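Local atomic coordinates of coenzyme f420-dependent n5,n10-methylenetetrahydromethanopterin reductase (Methanopyrus kandleri, PDB entry 1EZW), a protein that catalyses the reversible reduction of methylene-tetrahydromethanopterin to methyl-tetrahydromethanopterin with reduced coenzyme F420, a step of methanogenesis from carbon dioxide. Residues 200-205 / 261-266; 139-144 / 161-166. One frame throughout, in Å; residues are numbered along the deposited sequence. Where two conformers were deposited one is given.

Both contacts belong to the (beta, alpha)8 barrel of this luciferase-like reductase, on opposite sides of the chain's centre. Their own centres lie 41 Å apart and their nearest atoms about 20 Å apart, so the two do not touch; along the chain, interaction 2 closes before interaction 1 opens. Interaction 1 ties the start of helix 200-216 to the end of helix 258-263 through one aspartate oxygen shared by an arginine and a histidine. Interaction 2 lays a loop against the end of helix 127-142 through a ring face and bridging waters, and it also meets a second subunit. Neither includes T56 or S57, the magnesium site.

Interaction 1. Residues 200-205 / 261-266; sequences PKDFEV and LERHGI
D202 meets R263 and H264 through a single oxygen, OD1, where the first turn of helix 200-216 of the (beta, alpha)8 barrel faces the end of helix 258-263. With D202 CG anti to its carbonyl carbon (chi1 -58°), the carboxylate swings toward the opposite helix end, a placement its short side chain allows. The H264 ring crosses D202 at about a right angle and gives NE2-H to OD1 at 2.8 Å, in the ring plane, on the syn side of the carboxylate but tilted out of the carboxylate plane. R263, extended at chi1 and chi2 and bent at chi3, crosses D202 obliquely: NH2 donates to the anti lone pair of OD1 at 2.9 Å, a salt bridge with carboxylate and guanidinium planes 67° apart. A long arginine suits this path, its CG passing 3.9 Å above one face of the H264 ring, toward the rim, while NH2 still reaches OD1. Two donors therefore grip one oxygen of a buried aspartate, while OD2 has a weak bond from N199 N.

V205 covers one face of the R263 guanidinium, CB 4.0 Å above the plane and offset toward the rim, an apolar group suited to a flat face whose in-plane N-H points at D202. K201 slides past H264 in the opposite direction. Its CE comes to 3.5 Å from the backbone O of R263, so the flexible aliphatic part packs while the amino group goes on to water. From helix 292-298, F298 meets the imidazole edge-to-face and A297 touches it.

Helix 258-263 ends in a Schellman motif, with G265, at positive phi, as its C-prime residue. At the edge of the imidazole, one water accepts from K201 NZ at 2.7 Å and sits 2.8 Å from H264 ND1.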
# COMPACT_ATOMS: atom_id res chain seq x y z
N PRO A 200 -16.07 31.89 -17.52
CA PRO A 200 -15.98 31.89 -18.98
C PRO A 200 -15.16 33.05 -19.56
O PRO A 200 -14.45 32.84 -20.54
CB PRO A 200 -17.45 31.94 -19.42
CG PRO A 200 -18.11 31.10 -18.31
CD PRO A 200 -17.48 31.77 -17.10
N LYS A 201 -15.24 34.23 -18.95
CA LYS A 201 -14.51 35.38 -19.48
C LYS A 201 -13.00 35.20 -19.47
O LYS A 201 -12.28 35.74 -20.33
CB LYS A 201 -14.90 36.66 -18.73
CG LYS A 201 -16.33 37.09 -19.10
CD LYS A 201 -16.66 38.51 -18.61
CE LYS A 201 -16.90 38.59 -17.14
NZ LYS A 201 -18.13 37.85 -16.72
N ASP A 202 -12.51 34.45 -18.49
CA ASP A 202 -11.08 34.22 -18.42
C ASP A 202 -10.66 33.36 -19.59
O ASP A 202 -9.59 33.57 -20.17
CB ASP A 202 -10.75 33.51 -17.10
CG ASP A 202 -11.20 34.29 -15.92
OD1 ASP A 202 -10.80 35.47 -15.79
OD2 ASP A 202 -11.96 33.74 -15.09
N PHE A 203 -11.49 32.40 -19.95
CA PHE A 203 -11.16 31.51 -21.05
C PHE A 203 -11.39 32.12 -22.42
O PHE A 203 -10.76 31.72 -23.39
CB PHE A 203 -11.85 30.16 -20.87
CG PHE A 203 -11.31 29.41 -19.67
CD1 PHE A 203 -11.86 29.59 -18.40
CD2 PHE A 203 -10.14 28.65 -19.80
CE1 PHE A 203 -11.25 29.05 -17.26
CE2 PHE A 203 -9.51 28.11 -18.67
CZ PHE A 203 -10.06 28.31 -17.40
N GLU A 204 -12.28 33.11 -22.49
CA GLU A 204 -12.50 33.77 -23.77
C GLU A 204 -11.23 34.54 -24.12
O GLU A 204 -10.93 34.77 -25.29
CB GLU A 204 -13.72 34.70 -23.67
CG GLU A 204 -14.99 33.85 -23.55
CD GLU A 204 -16.23 34.64 -23.16
OE1 GLU A 204 -16.10 35.78 -22.67
OE2 GLU A 204 -17.35 34.09 -23.31
N VAL A 205 -10.48 34.93 -23.10
CA VAL A 205 -9.23 35.65 -23.27
C VAL A 205 -8.09 34.64 -23.47
O VAL A 205 -7.28 34.76 -24.39
CB VAL A 205 -8.91 36.49 -22.02
CG1 VAL A 205 -7.44 36.95 -22.04
CG2 VAL A 205 -9.86 37.70 -21.95
N LEU A 261 -9.48 42.17 -12.34
CA LEU A 261 -10.55 42.80 -11.55
C LEU A 261 -11.47 43.60 -12.48
O LEU A 261 -12.71 43.57 -12.34
CB LEU A 261 -9.98 43.72 -10.47
CG LEU A 261 -9.07 43.13 -9.38
CD1 LEU A 261 -8.68 44.22 -8.38
CD2 LEU A 261 -9.81 42.02 -8.65
N GLU A 262 -10.86 44.30 -13.44
CA GLU A 262 -11.61 45.09 -14.41
C GLU A 262 -12.49 44.18 -15.25
O GLU A 262 -13.67 44.47 -15.46
CB GLU A 262 -10.65 45.85 -15.33
CG GLU A 262 -11.35 46.66 -16.40
CD GLU A 262 -10.38 47.35 -17.35
OE1 GLU A 262 -9.55 46.65 -17.98
OE2 GLU A 262 -10.44 48.59 -17.47
N ARG A 263 -11.91 43.09 -15.73
CA ARG A 263 -12.62 42.10 -16.54
C ARG A 263 -13.92 41.62 -15.89
O ARG A 263 -14.93 41.41 -16.56
CB ARG A 263 -11.71 40.87 -16.79
CG ARG A 263 -12.36 39.66 -17.46
CD ARG A 263 -11.40 38.45 -17.44
NE ARG A 263 -10.16 38.78 -18.14
CZ ARG A 263 -9.01 38.13 -18.01
NH1 ARG A 263 -7.96 38.54 -18.70
NH2 ARG A 263 -8.89 37.08 -17.19
N HIS A 264 -13.89 41.45 -14.57
CA HIS A 264 -15.03 40.92 -13.84
C HIS A 264 -15.85 42.00 -13.14
O HIS A 264 -16.72 41.70 -12.33
CB HIS A 264 -14.54 39.84 -12.85
CG HIS A 264 -13.97 38.62 -13.52
ND1 HIS A 264 -14.75 37.72 -14.22
CD2 HIS A 264 -12.68 38.22 -13.72
CE1 HIS A 264 -13.97 36.82 -14.81
NE2 HIS A 264 -12.71 37.11 -14.53
N GLY A 265 -15.56 43.25 -13.48
CA GLY A 265 -16.27 44.39 -12.91
C GLY A 265 -16.26 44.38 -11.40
O GLY A 265 -17.27 44.69 -10.76
N ILE A 266 -15.11 44.06 -10.83
CA ILE A 266 -14.98 43.99 -9.39
C ILE A 266 -14.83 45.34 -8.69
O ILE A 266 -14.11 46.21 -9.17
CB ILE A 266 -13.79 43.09 -8.98
CG1 ILE A 266 -14.02 41.67 -9.51
CG2 ILE A 266 -13.65 43.06 -7.48
CD1 ILE A 266 -15.27 40.98 -8.94
O HOH W 1 -17.54 37.98 -14.07

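Interaction 2. Residues 139-144 / 161-166; sequences YQYLEG and VKARSI
Y141 has CG anti to its backbone N (chi1 -175°), and V161 has CG1 anti to its own; these torsions set the methyl over the phenol ring. CG1 stands 3.6 Å from the ring centroid and only 12° off the normal, a CH-pi contact, while CG2 reaches CD1 near the rim. A beta-branched valine suits the place because both methyls bear on the ring. A163, small enough to lie close, brings CB to 3.5 Å from Y141 OH, whose hydroxyl is hydrogen-bonded to Y40 O of a second subunit. An alanine in place of Y141 would probably leave the V161 methyls without their aromatic face and Y40 O of that subunit without its hydroxyl partner.

The helix 127-142 of the (beta, alpha)8 barrel ends here in a Schellman motif at G144. Glycine suits it, since at these backbone angles a CB would jam against the carbonyl O of E143 and would probably crowd R164 NH1. The guanidinium of R164 lies flat against G144 CA, 3.6 Å below it and centred. R164 NH2 folds back on its own loop, donating almost straight (173°) to V161 O and, more bent, to A163 O. Both oxygens lie in the guanidinium plane, with NH2 above each carbonyl plane; the two bonds should restrict rotation of the group.

Water joins the backbones where no direct bond is clear. One donates to Y141 O and A163 O; another donates to L142 O and accepts from S165 N, close to where L142 CD2 packs 3.8 Å from S165 OG. A third donates to G144 O at 2.7 Å and accepts from V161 N.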
# COMPACT_ATOMS: atom_id res chain seq x y z
N TYR A 139 11.43 14.42 -21.43
CA TYR A 139 11.06 13.45 -22.43
C TYR A 139 12.25 12.67 -22.97
O TYR A 139 12.10 11.51 -23.33
CB TYR A 139 10.20 14.12 -23.52
CG TYR A 139 8.79 14.29 -22.92
CD1 TYR A 139 8.49 15.38 -22.09
CD2 TYR A 139 7.84 13.29 -23.10
CE1 TYR A 139 7.23 15.49 -21.44
CE2 TYR A 139 6.56 13.38 -22.46
CZ TYR A 139 6.28 14.47 -21.64
OH TYR A 139 5.07 14.57 -20.99
N GLN A 140 13.44 13.28 -23.00
CA GLN A 140 14.61 12.48 -23.36
C GLN A 140 14.79 11.36 -22.32
O GLN A 140 15.11 10.23 -22.68
CB GLN A 140 15.90 13.29 -23.40
CG GLN A 140 16.02 14.21 -24.66
CD GLN A 140 17.42 14.78 -24.76
OE1 GLN A 140 18.38 14.09 -24.43
NE2 GLN A 140 17.54 16.02 -25.29
N TYR A 141 14.55 11.68 -21.05
CA TYR A 141 14.67 10.71 -19.95
C TYR A 141 13.63 9.59 -20.12
O TYR A 141 13.93 8.41 -20.00
CB TYR A 141 14.47 11.46 -18.62
CG TYR A 141 14.69 10.62 -17.37
CD1 TYR A 141 15.87 10.71 -16.65
CD2 TYR A 141 13.71 9.73 -16.93
CE1 TYR A 141 16.09 9.92 -15.49
CE2 TYR A 141 13.91 8.95 -15.78
CZ TYR A 141 15.09 9.05 -15.06
OH TYR A 141 15.28 8.33 -13.88
N LEU A 142 12.39 9.98 -20.39
CA LEU A 142 11.30 9.01 -20.58
C LEU A 142 11.49 8.14 -21.83
O LEU A 142 10.94 7.04 -21.90
CB LEU A 142 9.95 9.73 -20.64
CG LEU A 142 9.51 10.42 -19.37
CD1 LEU A 142 8.19 11.18 -19.65
CD2 LEU A 142 9.25 9.37 -18.28
N GLU A 143 12.25 8.64 -22.83
CA GLU A 143 12.54 7.83 -24.01
C GLU A 143 13.66 6.84 -23.72
O GLU A 143 13.98 6.00 -24.57
CB GLU A 143 12.92 8.72 -25.22
CG GLU A 143 11.75 9.59 -25.73
CD GLU A 143 10.75 8.82 -26.56
OE1 GLU A 143 10.82 7.57 -26.58
OE2 GLU A 143 9.87 9.46 -27.20
N GLY A 144 14.26 6.93 -22.53
CA GLY A 144 15.32 6.01 -22.14
C GLY A 144 16.74 6.57 -22.16
O GLY A 144 17.71 5.87 -21.78
N VAL A 161 20.22 6.65 -18.36
CA VAL A 161 18.98 6.45 -17.61
C VAL A 161 18.67 4.98 -17.46
O VAL A 161 18.62 4.25 -18.44
CB VAL A 161 17.80 7.09 -18.36
CG1 VAL A 161 16.51 6.88 -17.58
CG2 VAL A 161 18.05 8.60 -18.55
N LYS A 162 18.46 4.52 -16.24
CA LYS A 162 18.09 3.13 -16.07
C LYS A 162 16.61 3.01 -15.81
O LYS A 162 15.96 2.14 -16.38
CB LYS A 162 18.86 2.49 -14.92
CG LYS A 162 20.20 1.91 -15.33
CD LYS A 162 21.18 2.29 -14.27
CE LYS A 162 21.35 3.79 -14.31
NZ LYS A 162 21.73 4.29 -15.65
N ALA A 163 16.07 3.89 -14.97
CA ALA A 163 14.64 3.82 -14.62
C ALA A 163 13.76 3.87 -15.85
O ALA A 163 14.02 4.64 -16.79
CB ALA A 163 14.27 4.98 -13.69
N ARG A 164 12.75 3.01 -15.86
CA ARG A 164 11.83 3.04 -16.97
C ARG A 164 10.41 3.29 -16.46
O ARG A 164 9.98 2.75 -15.43
CB ARG A 164 11.86 1.74 -17.76
CG ARG A 164 13.12 1.59 -18.66
CD ARG A 164 13.15 2.65 -19.77
NE ARG A 164 14.34 2.49 -20.63
CZ ARG A 164 15.56 2.90 -20.31
NH1 ARG A 164 16.59 2.71 -21.15
NH2 ARG A 164 15.76 3.54 -19.17
N SER A 165 9.67 4.11 -17.21
CA SER A 165 8.28 4.38 -16.91
C SER A 165 7.46 3.33 -17.66
O SER A 165 8.03 2.42 -18.27
CB SER A 165 7.88 5.77 -17.43
OG SER A 165 8.02 5.81 -18.85
N ILE A 166 6.14 3.45 -17.65
CA ILE A 166 5.31 2.52 -18.41
C ILE A 166 4.77 3.22 -19.66
O ILE A 166 4.82 2.65 -20.76
CB ILE A 166 4.20 1.98 -17.50
CG1 ILE A 166 4.85 0.97 -16.56
CG2 ILE A 166 3.02 1.32 -18.32
CD1 ILE A 166 4.00 0.56 -15.46
O HOH W 2 12.72 6.67 -18.14
O HOH W 3 10.62 5.62 -19.52
O HOH W 4 20.36 5.99 -21.11